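Long-range contacts in multi-copper Oxidase CueO (Ochrobactrum, PDB 6EVG), which is a laccase-like multi-copper oxidase that oxidises lignin model compounds and lignosulfonate, probably passing the electrons through its copper centres to dioxygen: residues T75-V80 and K116-I121; R241-V246 and V272-S277; T282-Y287 and H297-V302. One frame throughout, in Å; residues are numbered along the deposited sequence.

Contact 1: residues T75-V80 and K116-I121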
loop_
_atom_site.group_PDB
_atom_site.type_symbol
_atom_site.label_atom_id
_atom_site.label_comp_id
_atom_site.label_asym_id
_atom_site.label_seq_id
_atom_site.Cartn_x
_atom_site.Cartn_y
_atom_site.Cartn_z
ATOM N N THR A 75 -3.497 22.916 -4.990
ATOM C CA THR A 75 -4.829 22.557 -4.456
ATOM C C THR A 75 -5.601 21.820 -5.539
ATOM O O THR A 75 -5.681 22.272 -6.686
ATOM C CB THR A 75 -5.642 23.795 -4.025
ATOM O OG1 THR A 75 -4.896 24.521 -3.067
ATOM C CG2 THR A 75 -6.985 23.403 -3.378
ATOM N N VAL A 76 -6.164 20.669 -5.175
ATOM C CA VAL A 76 -6.861 19.785 -6.084
ATOM C C VAL A 76 -8.174 19.358 -5.482
ATOM O O VAL A 76 -8.263 19.054 -4.283
ATOM C CB VAL A 76 -6.022 18.520 -6.370
ATOM C CG1 VAL A 76 -5.652 17.679 -5.173
ATOM C CG2 VAL A 76 -6.648 17.536 -7.326
ATOM N N THR A 77 -9.203 19.287 -6.320
ATOM C CA THR A 77 -10.466 18.669 -5.952
ATOM C C THR A 77 -10.410 17.195 -6.371
ATOM O O THR A 77 -10.286 16.912 -7.581
ATOM C CB THR A 77 -11.642 19.344 -6.581
ATOM O OG1 THR A 77 -11.676 20.712 -6.146
ATOM C CG2 THR A 77 -12.950 18.651 -6.196
ATOM N N LEU A 78 -10.487 16.284 -5.405
ATOM C CA LEU A 78 -10.542 14.842 -5.687
ATOM C C LEU A 78 -12.012 14.465 -5.758
ATOM O O LEU A 78 -12.666 14.265 -4.741
ATOM C CB LEU A 78 -9.781 14.062 -4.613
ATOM C CG LEU A 78 -8.283 14.368 -4.528
ATOM C CD1 LEU A 78 -7.644 13.718 -3.321
ATOM C CD2 LEU A 78 -7.536 13.963 -5.794
ATOM N N SER A 79 -12.538 14.464 -6.986
ATOM C CA SER A 79 -13.962 14.295 -7.234
ATOM C C SER A 79 -14.269 12.833 -7.392
ATOM O O SER A 79 -14.030 12.256 -8.478
ATOM C CB SER A 79 -14.388 15.064 -8.461
ATOM O OG SER A 79 -15.749 14.927 -8.702
ATOM N N VAL A 80 -14.813 12.186 -6.346
ATOM C CA VAL A 80 -15.053 10.754 -6.308
ATOM C C VAL A 80 -16.533 10.495 -6.556
ATOM O O VAL A 80 -17.397 11.005 -5.842
ATOM C CB VAL A 80 -14.635 10.143 -4.977
ATOM C CG1 VAL A 80 -14.820 8.622 -4.999
ATOM C CG2 VAL A 80 -13.178 10.504 -4.639
ATOM N N LYS A 116 -16.404 15.150 -2.864
ATOM C CA LYS A 116 -15.455 15.989 -3.592
ATOM C C LYS A 116 -14.557 16.797 -2.661
ATOM O O LYS A 116 -14.585 18.060 -2.633
ATOM C CB LYS A 116 -16.207 16.918 -4.535
ATOM C CG LYS A 116 -17.136 16.206 -5.487
ATOM C CD LYS A 116 -17.826 17.113 -6.473
ATOM C CE LYS A 116 -18.751 16.359 -7.406
ATOM N NZ LYS A 116 -19.327 17.213 -8.475
ATOM N N PRO A 117 -13.780 16.133 -1.803
ATOM C CA PRO A 117 -12.865 16.848 -0.917
ATOM C C PRO A 117 -11.832 17.680 -1.699
ATOM O O PRO A 117 -11.333 17.238 -2.752
ATOM C CB PRO A 117 -12.185 15.732 -0.129
ATOM C CG PRO A 117 -12.269 14.557 -1.044
ATOM C CD PRO A 117 -13.611 14.663 -1.715
ATOM N N GLU A 118 -11.519 18.840 -1.162
ATOM C CA GLU A 118 -10.541 19.737 -1.741
ATOM C C GLU A 118 -9.288 19.744 -0.883
ATOM O O GLU A 118 -9.343 20.096 0.292
ATOM C CB GLU A 118 -11.127 21.144 -1.820
ATOM C CG GLU A 118 -12.371 21.194 -2.695
ATOM C CD GLU A 118 -13.073 22.528 -2.731
ATOM O OE1 GLU A 118 -12.564 23.523 -2.166
ATOM O OE2 GLU A 118 -14.136 22.566 -3.423
ATOM N N VAL A 119 -8.186 19.328 -1.464
ATOM C CA VAL A 119 -6.908 19.119 -0.742
ATOM C C VAL A 119 -5.860 20.076 -1.204
ATOM O O VAL A 119 -5.640 20.244 -2.394
ATOM C CB VAL A 119 -6.414 17.652 -0.927
ATOM C CG1 VAL A 119 -5.055 17.469 -0.324
ATOM C CG2 VAL A 119 -7.468 16.663 -0.443
ATOM N N LYS A 120 -5.125 20.617 -0.252
ATOM C CA LYS A 120 -3.973 21.453 -0.503
ATOM C C LYS A 120 -2.746 20.643 -0.139
ATOM O O LYS A 120 -2.514 20.345 1.049
ATOM C CB LYS A 120 -4.090 22.736 0.314
ATOM C CG LYS A 120 -2.999 23.738 -0.035
ATOM C CD LYS A 120 -3.037 25.010 0.821
ATOM C CE LYS A 120 -4.166 25.904 0.535
ATOM N NZ LYS A 120 -4.098 27.146 1.342
ATOM N N ILE A 121 -1.974 20.253 -1.124
ATOM C CA ILE A 121 -0.843 19.318 -0.928
ATOM C C ILE A 121 0.366 20.030 -0.334
ATOM O O ILE A 121 0.810 21.032 -0.876
ATOM C CB ILE A 121 -0.480 18.685 -2.274
ATOM C CG1 ILE A 121 -1.679 17.979 -2.953
ATOM C CG2 ILE A 121 0.702 17.757 -2.104
ATOM C CD1 ILE A 121 -2.230 16.792 -2.258
#
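Thr77 and Glu118 stand side by side on the face of the strand pair that also carries Thr75 and Lys120, their side chains pointing the same way, with Thr77 OG1 3.6 Å from Glu118 CG. Both first torsions set the leading atom anti to the carbonyl carbon (chi1 -60° for Thr77 OG1). Glu118 then runs on extended, and its CG methylene comes nearer the hydroxyl than its carboxylate does. The other branch of Thr77, CG2, meets Lys116 CB at 4.0 Å as the two side chains cross obliquely. Beyond CG the lysine chain is straight and passes Ser79, its CE lying 3.6 Å from Ser79 OG, with CG and CD almost as close; the aliphatic stem does the touching here. At the far end Thr75 OG1 sits 3.7 Å from Lys120 CG, while the end of that lysine leads off from the pair.

The apolar residues are buried. Leu78 CD1 comes across to Val119 CG2 at 4.1 Å, and Val76 CG1 rests against Val119 CB. Holding these in register, Val76 and Val119 form an antiparallel hydrogen-bonded pair with a bond each way, and Leu78 N donates to Pro117 O at 2.9 Å.

The fold is the Greek-key beta sandwich of a cupredoxin-like domain. Strand 75-82 lies between strand 36-46, to which Thr77 and Ser79 bond through their backbones at Val37, and strand 114-120, the outermost strand on this side of the sheet. Across the sandwich core, Leu70 of strand 67-71 touches Val76, and Trp92 of strand 91-93 packs on Leu78.

Contact 2: residues R241-V246 and V272-S277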
loop_
_atom_site.group_PDB
_atom_site.type_symbol
_atom_site.label_atom_id
_atom_site.label_comp_id
_atom_site.label_asym_id
_atom_site.label_seq_id
_atom_site.Cartn_x
_atom_site.Cartn_y
_atom_site.Cartn_z
ATOM N N ARG A 241 20.500 -9.248 -9.728
ATOM C CA ARG A 241 21.027 -7.884 -9.800
ATOM C C ARG A 241 20.410 -7.031 -8.720
ATOM O O ARG A 241 19.271 -7.225 -8.288
ATOM C CB ARG A 241 20.858 -7.309 -11.204
ATOM C CG ARG A 241 19.433 -6.985 -11.582
ATOM C CD ARG A 241 19.330 -6.431 -12.999
ATOM N NE ARG A 241 19.573 -7.495 -13.963
ATOM C CZ ARG A 241 19.583 -7.290 -15.243
ATOM N NH1 ARG A 241 19.376 -6.054 -15.712
ATOM N NH2 ARG A 241 19.712 -8.318 -16.036
ATOM N N PRO A 242 21.153 -6.037 -8.248
ATOM C CA PRO A 242 20.678 -5.266 -7.099
ATOM C C PRO A 242 19.456 -4.410 -7.430
ATOM O O PRO A 242 19.324 -3.871 -8.543
ATOM C CB PRO A 242 21.883 -4.371 -6.746
ATOM C CG PRO A 242 22.794 -4.487 -7.811
ATOM C CD PRO A 242 22.533 -5.674 -8.619
ATOM N N LEU A 243 18.613 -4.286 -6.432
ATOM C CA LEU A 243 17.500 -3.350 -6.393
ATOM C C LEU A 243 17.944 -2.193 -5.520
ATOM O O LEU A 243 18.085 -2.385 -4.290
ATOM C CB LEU A 243 16.220 -3.984 -5.905
ATOM C CG LEU A 243 15.810 -5.359 -6.504
ATOM C CD1 LEU A 243 14.598 -5.862 -5.743
ATOM C CD2 LEU A 243 15.841 -5.447 -7.982
ATOM N N LEU A 244 18.199 -1.023 -6.096
ATOM C CA LEU A 244 18.663 0.100 -5.308
ATOM C C LEU A 244 17.431 0.824 -4.719
ATOM O O LEU A 244 16.708 1.494 -5.448
ATOM C CB LEU A 244 19.514 1.061 -6.129
ATOM C CG LEU A 244 20.011 2.300 -5.355
ATOM C CD1 LEU A 244 20.993 1.901 -4.257
ATOM C CD2 LEU A 244 20.652 3.251 -6.314
ATOM N N VAL A 245 17.203 0.646 -3.420
ATOM C CA VAL A 245 15.996 1.236 -2.822
ATOM C C VAL A 245 16.251 2.702 -2.538
ATOM O O VAL A 245 17.176 3.047 -1.780
ATOM C CB VAL A 245 15.587 0.498 -1.537
ATOM C CG1 VAL A 245 14.262 1.126 -1.068
ATOM C CG2 VAL A 245 15.424 -0.981 -1.751
ATOM N N VAL A 246 15.451 3.575 -3.155
ATOM C CA VAL A 246 15.588 4.997 -2.983
ATOM C C VAL A 246 14.462 5.621 -2.138
ATOM O O VAL A 246 14.655 6.767 -1.695
ATOM C CB VAL A 246 15.695 5.749 -4.323
ATOM C CG1 VAL A 246 16.957 5.325 -5.068
ATOM C CG2 VAL A 246 14.462 5.611 -5.219
ATOM N N VAL A 272 12.492 1.567 -6.377
ATOM C CA VAL A 272 13.812 0.968 -6.570
ATOM C C VAL A 272 14.331 1.321 -7.939
ATOM O O VAL A 272 13.596 1.537 -8.904
ATOM C CB VAL A 272 13.751 -0.539 -6.393
ATOM C CG1 VAL A 272 13.232 -0.905 -5.012
ATOM C CG2 VAL A 272 13.031 -1.256 -7.495
ATOM N N LEU A 273 15.661 1.398 -8.035
ATOM C CA LEU A 273 16.329 1.560 -9.337
ATOM C C LEU A 273 17.016 0.256 -9.684
ATOM O O LEU A 273 17.735 -0.313 -8.869
ATOM C CB LEU A 273 17.347 2.697 -9.284
ATOM C CG LEU A 273 16.876 4.054 -8.857
ATOM C CD1 LEU A 273 17.927 5.118 -8.968
ATOM C CD2 LEU A 273 15.638 4.532 -9.458
ATOM N N VAL A 274 16.849 -0.143 -10.946
ATOM C CA VAL A 274 17.448 -1.350 -11.487
ATOM C C VAL A 274 18.204 -0.954 -12.749
ATOM O O VAL A 274 17.696 -0.232 -13.575
ATOM C CB VAL A 274 16.385 -2.439 -11.781
ATOM C CG1 VAL A 274 17.023 -3.660 -12.450
ATOM C CG2 VAL A 274 15.643 -2.821 -10.526
ATOM N N ASP A 275 19.451 -1.440 -12.869
ATOM C CA ASP A 275 20.281 -1.146 -14.039
ATOM C C ASP A 275 20.070 -2.200 -15.094
ATOM O O ASP A 275 20.457 -3.352 -14.908
ATOM C CB ASP A 275 21.751 -1.063 -13.618
ATOM C CG ASP A 275 22.646 -0.505 -14.720
ATOM O OD1 ASP A 275 22.203 -0.285 -15.826
ATOM O OD2 ASP A 275 23.813 -0.250 -14.358
ATOM N N PHE A 276 19.497 -1.801 -16.240
ATOM C CA PHE A 276 19.265 -2.684 -17.392
ATOM C C PHE A 276 20.308 -2.494 -18.491
ATOM O O PHE A 276 20.155 -3.018 -19.597
ATOM C CB PHE A 276 17.822 -2.535 -17.892
ATOM C CG PHE A 276 16.784 -3.089 -16.944
ATOM C CD1 PHE A 276 16.502 -4.447 -16.877
ATOM C CD2 PHE A 276 16.054 -2.257 -16.160
ATOM C CE1 PHE A 276 15.498 -4.912 -16.017
ATOM C CE2 PHE A 276 15.038 -2.732 -15.335
ATOM C CZ PHE A 276 14.789 -4.043 -15.223
ATOM N N SER A 277 21.386 -1.786 -18.168
ATOM C CA SER A 277 22.321 -1.390 -19.199
ATOM C C SER A 277 23.064 -2.496 -19.847
ATOM O O SER A 277 23.513 -2.347 -21.011
ATOM C CB SER A 277 23.326 -0.344 -18.732
ATOM O OG SER A 277 24.198 -0.842 -17.765
HETATM O O HOH W 1 19.194 -5.889 -18.437
HETATM O O HOH W 2 20.564 -3.202 -10.819
#
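Arg241 lays its CD methylene 3.6 Å from Val274 CG1, the two side chains crossing at about a right angle. Its CG sits between backbone N and carbonyl carbon (chi1 71°), and the chain bends at chi3, which places NE. NH1 makes a weak hydrogen bond to Asp275 O, 3.0 Å away, and lies 3.5 Å from Phe276 CD1, with guanidinium and ring planes 49° apart. Water 1, in the guanidinium plane, accepts from NH1 and donates to Phe276 O. The main partner of this charge is Asp239, salt-bridged to NH2. Val274 CG1 also covers one face of the Phe276 ring, toward its rim.

The strands 243-248 and 269-275 are antiparallel neighbours in the larger sheet of the middle cupredoxin-like domain. Leu244 and Leu273 form the hydrogen-bonded pair, with a bond each way; farther along, water 2 joins the strands, donating to Pro242 O and accepting from Asp275 N.

Leu243 and Val274 point the same way, Leu243 CD2 3.7 Å from Val274 CG2. Val245 CG2 and Val272 CG1, each anti to its own carbonyl carbon, meet at 3.9 Å. Val246 CG1 comes at about a right angle onto Leu273 CG, 4.0 Å away. At the strand's end, Asp275 OD1 takes Ser277 N and Ser277 OG from the same face of its carboxylate, closing an Asx turn.

Contact 3: residues T282-Y287 and H297-V302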
loop_
_atom_site.group_PDB
_atom_site.type_symbol
_atom_site.label_atom_id
_atom_site.label_comp_id
_atom_site.label_asym_id
_atom_site.label_seq_id
_atom_site.Cartn_x
_atom_site.Cartn_y
_atom_site.Cartn_z
ATOM N N THR A 282 15.416 -10.417 -17.838
ATOM C CA THR A 282 15.452 -10.936 -16.492
ATOM C C THR A 282 14.050 -10.995 -15.966
ATOM O O THR A 282 13.201 -10.185 -16.350
ATOM C CB THR A 282 16.363 -10.130 -15.558
ATOM O OG1 THR A 282 16.461 -10.756 -14.274
ATOM C CG2 THR A 282 15.965 -8.721 -15.420
ATOM N N ASP A 283 13.809 -11.963 -15.079
ATOM C CA ASP A 283 12.466 -12.148 -14.489
ATOM C C ASP A 283 12.416 -11.617 -13.069
ATOM O O ASP A 283 13.348 -11.778 -12.300
ATOM C CB ASP A 283 12.101 -13.637 -14.493
ATOM C CG ASP A 283 11.979 -14.196 -15.904
ATOM O OD1 ASP A 283 11.501 -13.523 -16.793
ATOM O OD2 ASP A 283 12.409 -15.348 -16.116
ATOM N N LEU A 284 11.288 -11.009 -12.714
ATOM C CA LEU A 284 10.985 -10.667 -11.314
ATOM C C LEU A 284 10.300 -11.851 -10.689
ATOM O O LEU A 284 9.323 -12.376 -11.238
ATOM C CB LEU A 284 10.071 -9.429 -11.271
ATOM C CG LEU A 284 9.849 -8.822 -9.903
ATOM C CD1 LEU A 284 11.090 -8.127 -9.358
ATOM C CD2 LEU A 284 8.679 -7.817 -9.941
ATOM N N LEU A 285 10.854 -12.299 -9.560
ATOM C CA LEU A 285 10.436 -13.478 -8.835
ATOM C C LEU A 285 10.061 -13.131 -7.410
ATOM O O LEU A 285 10.568 -12.131 -6.870
ATOM C CB LEU A 285 11.568 -14.523 -8.736
ATOM C CG LEU A 285 12.211 -14.894 -10.103
ATOM C CD1 LEU A 285 13.361 -15.886 -9.840
ATOM C CD2 LEU A 285 11.234 -15.538 -11.029
ATOM N N THR A 286 9.208 -13.936 -6.768
ATOM C CA THR A 286 8.965 -13.807 -5.334
ATOM C C THR A 286 9.024 -15.166 -4.654
ATOM O O THR A 286 8.506 -16.149 -5.189
ATOM C CB THR A 286 7.557 -13.194 -5.032
ATOM O OG1 THR A 286 7.399 -13.053 -3.600
ATOM C CG2 THR A 286 6.404 -13.932 -5.671
ATOM N N TYR A 287 9.509 -15.198 -3.418
ATOM C CA TYR A 287 9.264 -16.415 -2.630
ATOM C C TYR A 287 7.740 -16.620 -2.553
ATOM O O TYR A 287 6.955 -15.669 -2.441
ATOM C CB TYR A 287 9.790 -16.319 -1.208
ATOM C CG TYR A 287 11.301 -16.374 -1.036
ATOM C CD1 TYR A 287 12.090 -17.286 -1.707
ATOM C CD2 TYR A 287 11.901 -15.612 -0.086
ATOM C CE1 TYR A 287 13.428 -17.397 -1.482
ATOM C CE2 TYR A 287 13.286 -15.699 0.186
ATOM C CZ TYR A 287 14.035 -16.606 -0.547
ATOM O OH TYR A 287 15.384 -16.702 -0.299
ATOM N N HIS A 297 7.166 -16.921 -10.476
ATOM C CA HIS A 297 7.316 -15.881 -11.488
ATOM C C HIS A 297 6.262 -14.764 -11.287
ATOM O O HIS A 297 5.059 -15.049 -11.156
ATOM C CB HIS A 297 7.115 -16.492 -12.862
ATOM C CG HIS A 297 7.361 -15.553 -13.986
ATOM N ND1 HIS A 297 8.617 -15.235 -14.438
ATOM C CD2 HIS A 297 6.485 -14.865 -14.757
ATOM C CE1 HIS A 297 8.485 -14.375 -15.446
ATOM N NE2 HIS A 297 7.207 -14.147 -15.667
ATOM N N LEU A 298 6.726 -13.519 -11.299
ATOM C CA LEU A 298 5.850 -12.357 -11.366
ATOM C C LEU A 298 5.727 -11.778 -12.763
ATOM O O LEU A 298 4.638 -11.573 -13.269
ATOM C CB LEU A 298 6.288 -11.268 -10.381
ATOM C CG LEU A 298 5.930 -11.568 -8.909
ATOM C CD1 LEU A 298 6.735 -10.694 -7.979
ATOM C CD2 LEU A 298 4.436 -11.263 -8.686
ATOM N N MET A 299 6.874 -11.434 -13.387
ATOM C CA MET A 299 6.874 -10.777 -14.676
ATOM C C MET A 299 8.261 -10.836 -15.290
ATOM O O MET A 299 9.219 -11.231 -14.595
ATOM C CB MET A 299 6.417 -9.310 -14.555
ATOM C CG MET A 299 7.351 -8.460 -13.737
ATOM S SD MET A 299 6.934 -6.710 -13.719
ATOM C CE MET A 299 7.266 -6.247 -15.387
ATOM N N ARG A 300 8.352 -10.480 -16.558
ATOM C CA ARG A 300 9.625 -10.451 -17.272
ATOM C C ARG A 300 9.946 -9.055 -17.754
ATOM O O ARG A 300 9.043 -8.358 -18.186
ATOM C CB ARG A 300 9.562 -11.444 -18.447
ATOM C CG ARG A 300 10.907 -11.551 -19.225
ATOM C CD ARG A 300 10.891 -12.757 -20.115
ATOM N NE ARG A 300 12.139 -13.064 -20.762
ATOM C CZ ARG A 300 13.233 -13.671 -20.245
ATOM N NH1 ARG A 300 13.361 -13.919 -18.961
ATOM N NH2 ARG A 300 14.261 -13.972 -21.055
ATOM N N PHE A 301 11.217 -8.689 -17.709
ATOM C CA PHE A 301 11.735 -7.457 -18.307
ATOM C C PHE A 301 12.616 -7.854 -19.495
ATOM O O PHE A 301 13.513 -8.700 -19.366
ATOM C CB PHE A 301 12.610 -6.696 -17.308
ATOM C CG PHE A 301 11.858 -6.160 -16.154
ATOM C CD1 PHE A 301 11.209 -4.935 -16.250
ATOM C CD2 PHE A 301 11.769 -6.831 -14.967
ATOM C CE1 PHE A 301 10.536 -4.411 -15.190
ATOM C CE2 PHE A 301 11.025 -6.303 -13.881
ATOM C CZ PHE A 301 10.437 -5.086 -14.016
ATOM N N VAL A 302 12.387 -7.220 -20.633
ATOM C CA VAL A 302 13.187 -7.375 -21.828
ATOM C C VAL A 302 13.722 -5.994 -22.240
ATOM O O VAL A 302 13.012 -5.038 -22.173
ATOM C CB VAL A 302 12.400 -8.033 -22.939
ATOM C CG1 VAL A 302 11.922 -9.432 -22.579
ATOM C CG2 VAL A 302 11.301 -7.192 -23.454
HETATM O O HOH W 3 10.642 -17.189 -14.116
#
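Arg300 NH1 donates to Asp283 OD1 at 2.9 Å in a nearly straight salt bridge (163° at the hydrogen). The oxygen lies in the guanidinium plane, whereas NH1 approaches from above the carboxylate plane. With Arg300 CG anti to its backbone N (chi1 -177°), that methylene also lies 3.2 Å from Asp283 OD1. His297 presents its edge to the same carboxylate, CE1 3.4 Å from Asp283 OD1, and water 3 bridges the pair, donating to Asp283 OD2 and hydrogen-bonded to His297 ND1. An alanine at Arg300 would probably leave Asp283 without its charged mate and its carboxylate freer to turn.

Along the hairpin, Thr282 and Phe301 exchange a bond each way, and Leu284 N gives to Met299 O at 2.8 Å. Leu298 and Met299 both stand opposite Leu284, the classic beta bulge, and Leu284 O accepts from Leu298 N at 2.8 Å and weakly from Met299 N at 3.4 Å. Outside the pair, Ser238 meets Thr282 OG1 and His234 N bonds to Thr286 OG1, which itself donates to Tyr287 O.

Leu284 CB packs 3.8 Å from Met299 CG, on the same buried face as Phe301. The chemistry thus divides the two faces: charge and water hold the partly exposed one, at Asp283, His297 and Arg300, while the other, at Leu284, Met299 and Phe301, relies on apolar contact.

In the fold
Contacts 2 and 3 belong together: their centres are 14 Å apart, and they meet directly where Phe276 CE1 comes within 3.6 Å of Phe301 CB. The two rings meet with planes at about 40°, joining the two sheets of the middle cupredoxin-like domain, and strand 282-287 follows strand 269-275 along the chain. Contact 1 belongs to the first such domain; its nearest atoms are about 18 Å from those of contact 2 and about 26 Å from those of contact 3, which lies on the opposite side of the chain's centre. None of the three supplies a ligand of the observed copper, held by His434, Cys490 and His495 in the last domain.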